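Local coordinates for protein dihydrodipicolinate synthase (Bacillus clausii KSM-K16, PDB 3E96) that probably catalyses the condensation of pyruvate with aspartate semialdehyde to 4-hydroxy-tetrahydrodipicolinate, a step of lysine biosynthesis in bacteria, at residues S93-L98 with Y126-D131; V110-P115 with D131-L136; R152-L157 with A177-S182. One frame throughout, in Å; residues are numbered along the deposited sequence.

The three contacts follow one arc of an eight-stranded parallel barrel and serve as a worked example of how its outer layer is held. Interactions 1 and 2 have centres about 4 Å apart and share helix 122-136 and its Asp-131; their segments alternate along the chain, and helix 92-105 and strand 109-112 both pack on helix 122-136. Interaction 3 comes later in the sequence, with its centre about 20 Å from that of interaction 1 and about 18 Å from that of interaction 2. Leu-157 still packs against Tyr-126, Phe-129 and Arg-130, tying helix 152-157 to helix 122-136. The contacts thus join neighbouring helices and the strands beneath them along this arc of the barrel.

Interaction 1 (S93-L98 with Y126-D131); sequences STAIEL and YAYFRD
Ile-96 and Asp-131 bring helices 92-105 and 122-136 together at a CA-CA separation of 9.0 Å, and Ala-95 and Phe-129 follow at 9.9 Å between their CA atoms, a spacing at which the backbones stay apart and the contact depends on side chains reaching across. Two touches carry the contact. The methyl group of Ala-95 points across at the second helix, and Tyr-128 reaches out to it: with CG anti to the backbone N (chi1 178°), the tyrosine lays its ring away from its own helix, and the phenolic OH arrives 4.2 Å from Ala-95 CB. The hydroxyl's approach to the alanine methyl is a packing contact, while its polar partner is the carbonyl oxygen of Tyr-90, with which it forms a hydrogen bond. The second touch is looser. Ile-96 extends its longer branch until CD1 lies 4.5 Å from the backbone O of Asp-131, meeting the backbone of Asp-131 and not its carboxylate. That carboxylate is occupied within its own helix: Arg-130 grips Asp-131 OD1 side-on with NE at 3.2 Å and NH2 at 2.9 Å, both nitrogens approaching from the same face of the carboxylate plane and the oxygen lying close to the guanidinium plane. Two nitrogens on a single oxygen probably limit the rotation of the carboxylate. Ala-127 and Tyr-128 also pack on Ala-280 of the second subunit, which places this pair of helices beside a subunit interface. The packing of the pair continues where Ala-95 touches Ile-132 and Ile-96 touches Ala-135 and Leu-136. Successive outer helices lying side by side over neighbouring parallel strands are characteristic of the (beta/alpha)8 TIM barrel to which the DapA family belongs.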
loop_
_atom_site.group_PDB
_atom_site.type_symbol
_atom_site.label_atom_id
_atom_site.label_comp_id
_atom_site.label_asym_id
_atom_site.label_seq_id
_atom_site.Cartn_x
_atom_site.Cartn_y
_atom_site.Cartn_z
ATOM N N SER B 93 4.041 -9.517 -11.815
ATOM C CA SER B 93 3.542 -9.650 -13.184
ATOM C C SER B 93 2.895 -8.343 -13.641
ATOM O O SER B 93 3.052 -7.928 -14.788
ATOM C CB SER B 93 2.519 -10.785 -13.281
ATOM O OG SER B 93 1.358 -10.495 -12.524
ATOM N N THR B 94 2.160 -7.708 -12.735
ATOM C CA THR B 94 1.487 -6.447 -13.026
ATOM C C THR B 94 2.509 -5.336 -13.275
ATOM O O THR B 94 2.364 -4.540 -14.204
ATOM C CB THR B 94 0.580 -6.035 -11.854
ATOM O OG1 THR B 94 -0.362 -7.083 -11.599
ATOM C CG2 THR B 94 -0.178 -4.749 -12.176
ATOM N N ALA B 95 3.543 -5.284 -12.440
ATOM C CA ALA B 95 4.579 -4.267 -12.591
ATOM C C ALA B 95 5.254 -4.449 -13.947
ATOM O O ALA B 95 5.542 -3.476 -14.647
ATOM C CB ALA B 95 5.605 -4.392 -11.470
ATOM N N ILE B 96 5.501 -5.702 -14.316
ATOM C CA ILE B 96 6.137 -5.995 -15.592
ATOM C C ILE B 96 5.231 -5.574 -16.746
ATOM O O ILE B 96 5.710 -5.078 -17.764
ATOM C CB ILE B 96 6.488 -7.498 -15.697
ATOM C CG1 ILE B 96 7.558 -7.837 -14.652
ATOM C CG2 ILE B 96 7.001 -7.829 -17.102
ATOM C CD1 ILE B 96 7.808 -9.326 -14.468
ATOM N N GLU B 97 3.923 -5.763 -16.580
ATOM C CA GLU B 97 2.957 -5.372 -17.607
ATOM C C GLU B 97 2.997 -3.855 -17.786
ATOM O O GLU B 97 3.048 -3.350 -18.911
ATOM C CB GLU B 97 1.541 -5.798 -17.206
ATOM C CG GLU B 97 0.469 -5.430 -18.227
ATOM C CD GLU B 97 -0.926 -5.854 -17.797
ATOM O OE1 GLU B 97 -1.102 -7.032 -17.421
ATOM O OE2 GLU B 97 -1.849 -5.015 -17.842
ATOM N N LEU B 98 2.972 -3.130 -16.670
ATOM C CA LEU B 98 3.021 -1.670 -16.713
ATOM C C LEU B 98 4.354 -1.201 -17.290
ATOM O O LEU B 98 4.404 -0.235 -18.048
ATOM C CB LEU B 98 2.836 -1.083 -15.307
ATOM C CG LEU B 98 1.436 -1.107 -14.686
ATOM C CD1 LEU B 98 1.545 -0.771 -13.200
ATOM C CD2 LEU B 98 0.533 -0.106 -15.393
ATOM N N TYR B 126 14.351 -7.721 -2.167
ATOM C CA TYR B 126 15.439 -7.819 -3.126
ATOM C C TYR B 126 14.925 -8.575 -4.358
ATOM O O TYR B 126 15.071 -8.114 -5.484
ATOM C CB TYR B 126 16.616 -8.582 -2.517
ATOM C CG TYR B 126 17.610 -9.043 -3.555
ATOM C CD1 TYR B 126 18.506 -8.148 -4.139
ATOM C CD2 TYR B 126 17.605 -10.361 -4.002
ATOM C CE1 TYR B 126 19.375 -8.560 -5.152
ATOM C CE2 TYR B 126 18.461 -10.782 -5.012
ATOM C CZ TYR B 126 19.341 -9.880 -5.582
ATOM O OH TYR B 126 20.172 -10.300 -6.593
ATOM N N ALA B 127 14.324 -9.738 -4.133
ATOM C CA ALA B 127 13.797 -10.550 -5.223
ATOM C C ALA B 127 12.730 -9.790 -6.005
ATOM O O ALA B 127 12.686 -9.852 -7.234
ATOM C CB ALA B 127 13.214 -11.852 -4.673
ATOM N N TYR B 128 11.869 -9.073 -5.287
ATOM C CA TYR B 128 10.810 -8.303 -5.928
ATOM C C TYR B 128 11.385 -7.361 -6.982
ATOM O O TYR B 128 10.998 -7.409 -8.149
ATOM C CB TYR B 128 10.038 -7.486 -4.886
ATOM C CG TYR B 128 8.943 -6.631 -5.484
ATOM C CD1 TYR B 128 7.740 -7.194 -5.905
ATOM C CD2 TYR B 128 9.127 -5.260 -5.662
ATOM C CE1 TYR B 128 6.742 -6.412 -6.493
ATOM C CE2 TYR B 128 8.143 -4.471 -6.246
ATOM C CZ TYR B 128 6.954 -5.050 -6.659
ATOM O OH TYR B 128 5.989 -4.265 -7.244
ATOM N N PHE B 129 12.314 -6.506 -6.568
ATOM C CA PHE B 129 12.926 -5.559 -7.491
ATOM C C PHE B 129 13.750 -6.262 -8.567
ATOM O O PHE B 129 13.660 -5.927 -9.750
ATOM C CB PHE B 129 13.809 -4.569 -6.729
ATOM C CG PHE B 129 13.035 -3.561 -5.916
ATOM C CD1 PHE B 129 12.068 -2.758 -6.520
ATOM C CD2 PHE B 129 13.293 -3.395 -4.561
ATOM C CE1 PHE B 129 11.368 -1.794 -5.781
ATOM C CE2 PHE B 129 12.601 -2.437 -3.811
ATOM C CZ PHE B 129 11.637 -1.636 -4.429
ATOM N N ARG B 130 14.553 -7.236 -8.155
ATOM C CA ARG B 130 15.387 -7.958 -9.108
ATOM C C ARG B 130 14.567 -8.606 -10.218
ATOM O O ARG B 130 14.891 -8.453 -11.394
ATOM C CB ARG B 130 16.201 -9.036 -8.399
ATOM C CG ARG B 130 17.125 -9.806 -9.330
ATOM C CD ARG B 130 17.429 -11.165 -8.739
ATOM N NE ARG B 130 16.191 -11.901 -8.492
ATOM C CZ ARG B 130 16.113 -13.012 -7.771
ATOM N NH1 ARG B 130 17.207 -13.523 -7.223
ATOM N NH2 ARG B 130 14.941 -13.606 -7.590
ATOM N N ASP B 131 13.511 -9.325 -9.849
ATOM C CA ASP B 131 12.673 -10.005 -10.836
ATOM C C ASP B 131 12.096 -9.053 -11.875
ATOM O O ASP B 131 12.079 -9.360 -13.068
ATOM C CB ASP B 131 11.524 -10.755 -10.154
ATOM C CG ASP B 131 11.995 -11.966 -9.370
ATOM O OD1 ASP B 131 13.158 -12.384 -9.547
ATOM O OD2 ASP B 131 11.188 -12.507 -8.583
#

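Interaction 2 (V110-P115 with D131-L136); sequences VMIHMP and DIIEAL
Ile-112 and Ile-132 each place CG1 anti to the carbonyl carbon, beside the backbone N (chi1 -50° and -65°), and each continues in an extended chain, and the two side chains run past one another in opposite directions. CD1 of Ile-112 ends up 3.6 Å from CG2 of Ile-132, while in return CD1 of Ile-132 lies 4.0 Å from CG2 of Ile-112; long branch meets short branch on both sides. The same CD1 of Ile-112 is also received by Ile-133, whose CG1 stands 3.7 Å away, and these two chains cross at a slant. One methyl group of the strand is thereby seated between two consecutive residues of the helix. Further back along the strand, Val-110 and Leu-136 reach for each other tip to tip, with Val-110 CG2 and Leu-136 CD1 4.0 Å apart. Ile-132 and Leu-136, one helical turn apart, thus form a strip aimed at the strand, and Val-110 and Ile-112, two residues apart and so on the same side of the sheet, aim back at it. The axes of strand 110-112 and helix 131-136 come within 10.6 Å and run nearly antiparallel, as expected where a helix returns the chain for the next strand: strand 109-112, helix 122-136 and strand 140-144 make one beta-alpha-beta unit of the barrel. Ile-88 of the preceding strand touches Val-110, Ile-112 and Leu-136 and extends the hydrocarbon layer. With all five touching residues buried and no hydrogen bond passing between the segments, cohesion here rests on dispersion and the exclusion of water, and any specificity comes from the shape of interlocking branched side chains.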
loop_
_atom_site.group_PDB
_atom_site.type_symbol
_atom_site.label_atom_id
_atom_site.label_comp_id
_atom_site.label_asym_id
_atom_site.label_seq_id
_atom_site.Cartn_x
_atom_site.Cartn_y
_atom_site.Cartn_z
ATOM N N VAL B 110 11.750 3.330 -16.057
ATOM C CA VAL B 110 10.645 3.112 -15.132
ATOM C C VAL B 110 11.147 3.307 -13.710
ATOM O O VAL B 110 12.344 3.167 -13.441
ATOM C CB VAL B 110 10.066 1.672 -15.229
ATOM C CG1 VAL B 110 9.449 1.441 -16.596
ATOM C CG2 VAL B 110 11.161 0.646 -14.941
ATOM N N MET B 111 10.234 3.667 -12.813
ATOM C CA MET B 111 10.555 3.809 -11.397
ATOM C C MET B 111 9.675 2.775 -10.712
ATOM O O MET B 111 8.446 2.833 -10.796
ATOM C CB MET B 111 10.207 5.197 -10.843
ATOM C CG MET B 111 10.396 5.293 -9.306
ATOM S SD MET B 111 9.724 6.789 -8.536
ATOM C CE MET B 111 7.971 6.465 -8.658
ATOM N N ILE B 112 10.299 1.813 -10.051
ATOM C CA ILE B 112 9.529 0.791 -9.368
ATOM C C ILE B 112 9.207 1.279 -7.964
ATOM O O ILE B 112 10.108 1.485 -7.145
ATOM C CB ILE B 112 10.308 -0.536 -9.267
ATOM C CG1 ILE B 112 10.866 -0.924 -10.641
ATOM C CG2 ILE B 112 9.381 -1.637 -8.761
ATOM C CD1 ILE B 112 11.750 -2.167 -10.607
ATOM N N HIS B 113 7.920 1.484 -7.699
ATOM C CA HIS B 113 7.469 1.926 -6.387
ATOM C C HIS B 113 7.840 0.875 -5.360
ATOM O O HIS B 113 8.092 -0.278 -5.704
ATOM C CB HIS B 113 5.946 2.088 -6.361
ATOM C CG HIS B 113 5.460 3.358 -6.981
ATOM N ND1 HIS B 113 5.518 4.571 -6.331
ATOM C CD2 HIS B 113 4.925 3.607 -8.199
ATOM C CE1 HIS B 113 5.038 5.515 -7.124
ATOM N NE2 HIS B 113 4.672 4.955 -8.263
ATOM N N MET B 114 7.880 1.280 -4.096
ATOM C CA MET B 114 8.162 0.339 -3.025
ATOM C C MET B 114 6.914 -0.541 -3.013
ATOM O O MET B 114 5.799 -0.032 -3.110
ATOM C CB MET B 114 8.288 1.082 -1.690
ATOM C CG MET B 114 8.719 0.210 -0.513
ATOM S SD MET B 114 10.477 -0.254 -0.589
ATOM C CE MET B 114 10.499 -1.736 0.599
ATOM N N PRO B 115 7.077 -1.869 -2.915
ATOM C CA PRO B 115 5.877 -2.714 -2.900
ATOM C C PRO B 115 4.953 -2.329 -1.740
ATOM O O PRO B 115 5.425 -1.998 -0.652
ATOM C CB PRO B 115 6.451 -4.129 -2.769
ATOM C CG PRO B 115 7.785 -3.910 -2.078
ATOM C CD PRO B 115 8.300 -2.676 -2.774
ATOM N N ASP B 131 13.511 -9.325 -9.849
ATOM C CA ASP B 131 12.673 -10.005 -10.836
ATOM C C ASP B 131 12.096 -9.053 -11.875
ATOM O O ASP B 131 12.079 -9.360 -13.068
ATOM C CB ASP B 131 11.524 -10.755 -10.154
ATOM C CG ASP B 131 11.995 -11.966 -9.370
ATOM O OD1 ASP B 131 13.158 -12.384 -9.547
ATOM O OD2 ASP B 131 11.188 -12.507 -8.583
ATOM N N ILE B 132 11.615 -7.901 -11.423
ATOM C CA ILE B 132 11.036 -6.916 -12.328
ATOM C C ILE B 132 12.083 -6.303 -13.254
ATOM O O ILE B 132 11.857 -6.168 -14.458
ATOM C CB ILE B 132 10.337 -5.792 -11.531
ATOM C CG1 ILE B 132 9.136 -6.377 -10.779
ATOM C CG2 ILE B 132 9.914 -4.660 -12.471
ATOM C CD1 ILE B 132 8.531 -5.441 -9.747
ATOM N N ILE B 133 13.229 -5.930 -12.695
ATOM C CA ILE B 133 14.291 -5.330 -13.495
ATOM C C ILE B 133 14.814 -6.309 -14.549
ATOM O O ILE B 133 14.995 -5.941 -15.709
ATOM C CB ILE B 133 15.462 -4.863 -12.597
ATOM C CG1 ILE B 133 14.983 -3.723 -11.691
ATOM C CG2 ILE B 133 16.637 -4.395 -13.453
ATOM C CD1 ILE B 133 16.007 -3.276 -10.678
ATOM N N GLU B 134 15.046 -7.556 -14.155
ATOM C CA GLU B 134 15.549 -8.540 -15.108
ATOM C C GLU B 134 14.537 -8.847 -16.207
ATOM O O GLU B 134 14.907 -8.995 -17.373
ATOM C CB GLU B 134 15.959 -9.831 -14.389
ATOM C CG GLU B 134 17.036 -9.616 -13.333
ATOM C CD GLU B 134 17.681 -10.909 -12.863
ATOM O OE1 GLU B 134 16.955 -11.900 -12.646
ATOM O OE2 GLU B 134 18.918 -10.931 -12.692
ATOM N N ALA B 135 13.260 -8.931 -15.844
ATOM C CA ALA B 135 12.214 -9.217 -16.820
ATOM C C ALA B 135 12.046 -8.077 -17.822
ATOM O O ALA B 135 11.854 -8.309 -19.019
ATOM C CB ALA B 135 10.887 -9.484 -16.110
ATOM N N LEU B 136 12.125 -6.842 -17.339
ATOM C CA LEU B 136 11.955 -5.687 -18.214
ATOM C C LEU B 136 13.156 -5.389 -19.100
ATOM O O LEU B 136 12.987 -4.943 -20.236
ATOM C CB LEU B 136 11.621 -4.439 -17.391
ATOM C CG LEU B 136 10.240 -4.392 -16.731
ATOM C CD1 LEU B 136 10.112 -3.104 -15.920
ATOM C CD2 LEU B 136 9.147 -4.461 -17.798
#

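Interaction 3 (R152-L157 with A177-S182); sequences RVLVDL and AKVVRS
Leu-154 and Val-155 meet the end of helix 173-180 and the residues just past it, through Val-179 and Ser-182, and the way this end is finished is best followed from its start. Ala-177 offers its carbonyl oxygen to the guanidinium of Arg-181, whose NH1 lies 3.0 Å from Ala-177 O with the oxygen close to the guanidinium plane. Lys-178 does likewise for the next bond, lending its O to Ser-182. Val-179 turns its side chain inward: CG2, anti to the backbone N, lies 4.2 Å from Leu-154 CB and 4.3 Å from Val-155 CG2, so one methyl group fits against two neighbouring residues of the partner helix. Arg-181, the first residue to leave helical backbone angles, curls back on the helix it has just ended; its NH1 also bonds the carbonyl oxygen of Ala-206, so a single nitrogen serves two helices. Ser-182 closes the turn. Its OG donates to Lys-178 O over 2.6 Å, from above the carbonyl plane, which ties the side chain back onto the last turn. Ser-182 CB faces Val-155 CG2 at 4.2 Å. Both methyl groups of the valine approach Ser-182 from one side, CG1 at its carbonyl oxygen and CG2 at CB. On the first helix, Arg-152 NE and Asp-156 OD1 lie 3.0 Å apart as a purely electrostatic pair, one turn apart. The contact links two successive outer helices of the barrel over a floor of strands: Leu-154 rests on strands 140-144, 163-168 and 190-193, Val-179 shares Trp-191 with it, and Leu-157, on another side of the same helix, packs against helix 122-136.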
loop_
_atom_site.group_PDB
_atom_site.type_symbol
_atom_site.label_atom_id
_atom_site.label_comp_id
_atom_site.label_asym_id
_atom_site.label_seq_id
_atom_site.Cartn_x
_atom_site.Cartn_y
_atom_site.Cartn_z
ATOM N N ARG B 152 21.071 -3.380 2.730
ATOM C CA ARG B 152 21.802 -4.446 2.047
ATOM C C ARG B 152 21.090 -4.784 0.734
ATOM O O ARG B 152 21.720 -5.214 -0.235
ATOM C CB ARG B 152 21.879 -5.691 2.937
ATOM C CG ARG B 152 22.559 -6.884 2.285
ATOM C CD ARG B 152 24.007 -6.577 1.928
ATOM N NE ARG B 152 24.651 -7.704 1.260
ATOM C CZ ARG B 152 25.928 -7.730 0.896
ATOM N NH1 ARG B 152 26.711 -6.685 1.136
ATOM N NH2 ARG B 152 26.424 -8.801 0.290
ATOM N N VAL B 153 19.772 -4.596 0.713
ATOM C CA VAL B 153 18.983 -4.856 -0.487
ATOM C C VAL B 153 19.506 -4.024 -1.658
ATOM O O VAL B 153 19.597 -4.511 -2.786
ATOM C CB VAL B 153 17.490 -4.506 -0.264
ATOM C CG1 VAL B 153 16.728 -4.600 -1.582
ATOM C CG2 VAL B 153 16.884 -5.442 0.769
ATOM N N LEU B 154 19.851 -2.768 -1.390
ATOM C CA LEU B 154 20.357 -1.883 -2.435
ATOM C C LEU B 154 21.760 -2.304 -2.863
ATOM O O LEU B 154 22.099 -2.263 -4.047
ATOM C CB LEU B 154 20.378 -0.432 -1.945
ATOM C CG LEU B 154 19.008 0.190 -1.640
ATOM C CD1 LEU B 154 19.194 1.610 -1.107
ATOM C CD2 LEU B 154 18.160 0.205 -2.907
ATOM N N VAL B 155 22.575 -2.700 -1.893
ATOM C CA VAL B 155 23.932 -3.143 -2.190
ATOM C C VAL B 155 23.874 -4.355 -3.114
ATOM O O VAL B 155 24.664 -4.473 -4.049
ATOM C CB VAL B 155 24.687 -3.532 -0.902
ATOM C CG1 VAL B 155 26.087 -4.043 -1.247
ATOM C CG2 VAL B 155 24.779 -2.330 0.025
ATOM N N ASP B 156 22.926 -5.252 -2.860
ATOM C CA ASP B 156 22.803 -6.453 -3.677
ATOM C C ASP B 156 22.186 -6.226 -5.054
ATOM O O ASP B 156 22.449 -6.989 -5.986
ATOM C CB ASP B 156 22.026 -7.533 -2.918
ATOM C CG ASP B 156 22.780 -8.038 -1.704
ATOM O OD1 ASP B 156 24.020 -7.909 -1.692
ATOM O OD2 ASP B 156 22.145 -8.569 -0.772
ATOM N N LEU B 157 21.375 -5.182 -5.188
ATOM C CA LEU B 157 20.746 -4.872 -6.470
ATOM C C LEU B 157 21.659 -4.050 -7.373
ATOM O O LEU B 157 21.551 -4.116 -8.597
ATOM C CB LEU B 157 19.447 -4.088 -6.258
ATOM C CG LEU B 157 18.203 -4.798 -5.729
ATOM C CD1 LEU B 157 17.119 -3.759 -5.431
ATOM C CD2 LEU B 157 17.708 -5.799 -6.755
ATOM N N ALA B 177 24.186 7.990 3.994
ATOM C CA ALA B 177 25.605 8.240 3.749
ATOM C C ALA B 177 26.406 6.942 3.650
ATOM O O ALA B 177 27.336 6.836 2.841
ATOM C CB ALA B 177 26.181 9.126 4.850
ATOM N N LYS B 178 26.045 5.956 4.463
ATOM C CA LYS B 178 26.749 4.682 4.455
ATOM C C LYS B 178 26.447 3.826 3.223
ATOM O O LYS B 178 27.359 3.245 2.634
ATOM C CB LYS B 178 26.425 3.884 5.722
ATOM C CG LYS B 178 27.177 2.562 5.838
ATOM C CD LYS B 178 28.692 2.762 5.812
ATOM C CE LYS B 178 29.430 1.426 5.778
ATOM N NZ LYS B 178 30.912 1.610 5.744
ATOM N N VAL B 179 25.184 3.743 2.819
ATOM C CA VAL B 179 24.871 2.918 1.657
ATOM C C VAL B 179 25.496 3.498 0.387
ATOM O O VAL B 179 25.942 2.753 -0.483
ATOM C CB VAL B 179 23.338 2.715 1.470
ATOM C CG1 VAL B 179 22.669 4.008 1.014
ATOM C CG2 VAL B 179 23.097 1.584 0.466
ATOM N N VAL B 180 25.544 4.822 0.286
ATOM C CA VAL B 180 26.160 5.463 -0.873
ATOM C C VAL B 180 27.627 5.031 -0.947
ATOM O O VAL B 180 28.172 4.799 -2.026
ATOM C CB VAL B 180 26.115 7.006 -0.753
ATOM C CG1 VAL B 180 27.086 7.648 -1.746
ATOM C CG2 VAL B 180 24.699 7.499 -1.015
ATOM N N ARG B 181 28.254 4.914 0.216
ATOM C CA ARG B 181 29.658 4.537 0.288
ATOM C C ARG B 181 29.900 3.032 0.386
ATOM O O ARG B 181 31.040 2.592 0.549
ATOM C CB ARG B 181 30.304 5.282 1.460
ATOM C CG ARG B 181 30.271 6.794 1.249
ATOM C CD ARG B 181 30.656 7.609 2.473
ATOM N NE ARG B 181 30.792 9.016 2.108
ATOM C CZ ARG B 181 29.781 9.809 1.760
ATOM N NH1 ARG B 181 28.536 9.342 1.741
ATOM N NH2 ARG B 181 30.020 11.061 1.397
ATOM N N SER B 182 28.837 2.243 0.266
ATOM C CA SER B 182 28.949 0.786 0.342
ATOM C C SER B 182 28.850 0.137 -1.033
ATOM O O SER B 182 28.991 -1.079 -1.168
ATOM C CB SER B 182 27.856 0.213 1.249
ATOM O OG SER B 182 27.982 0.698 2.575
#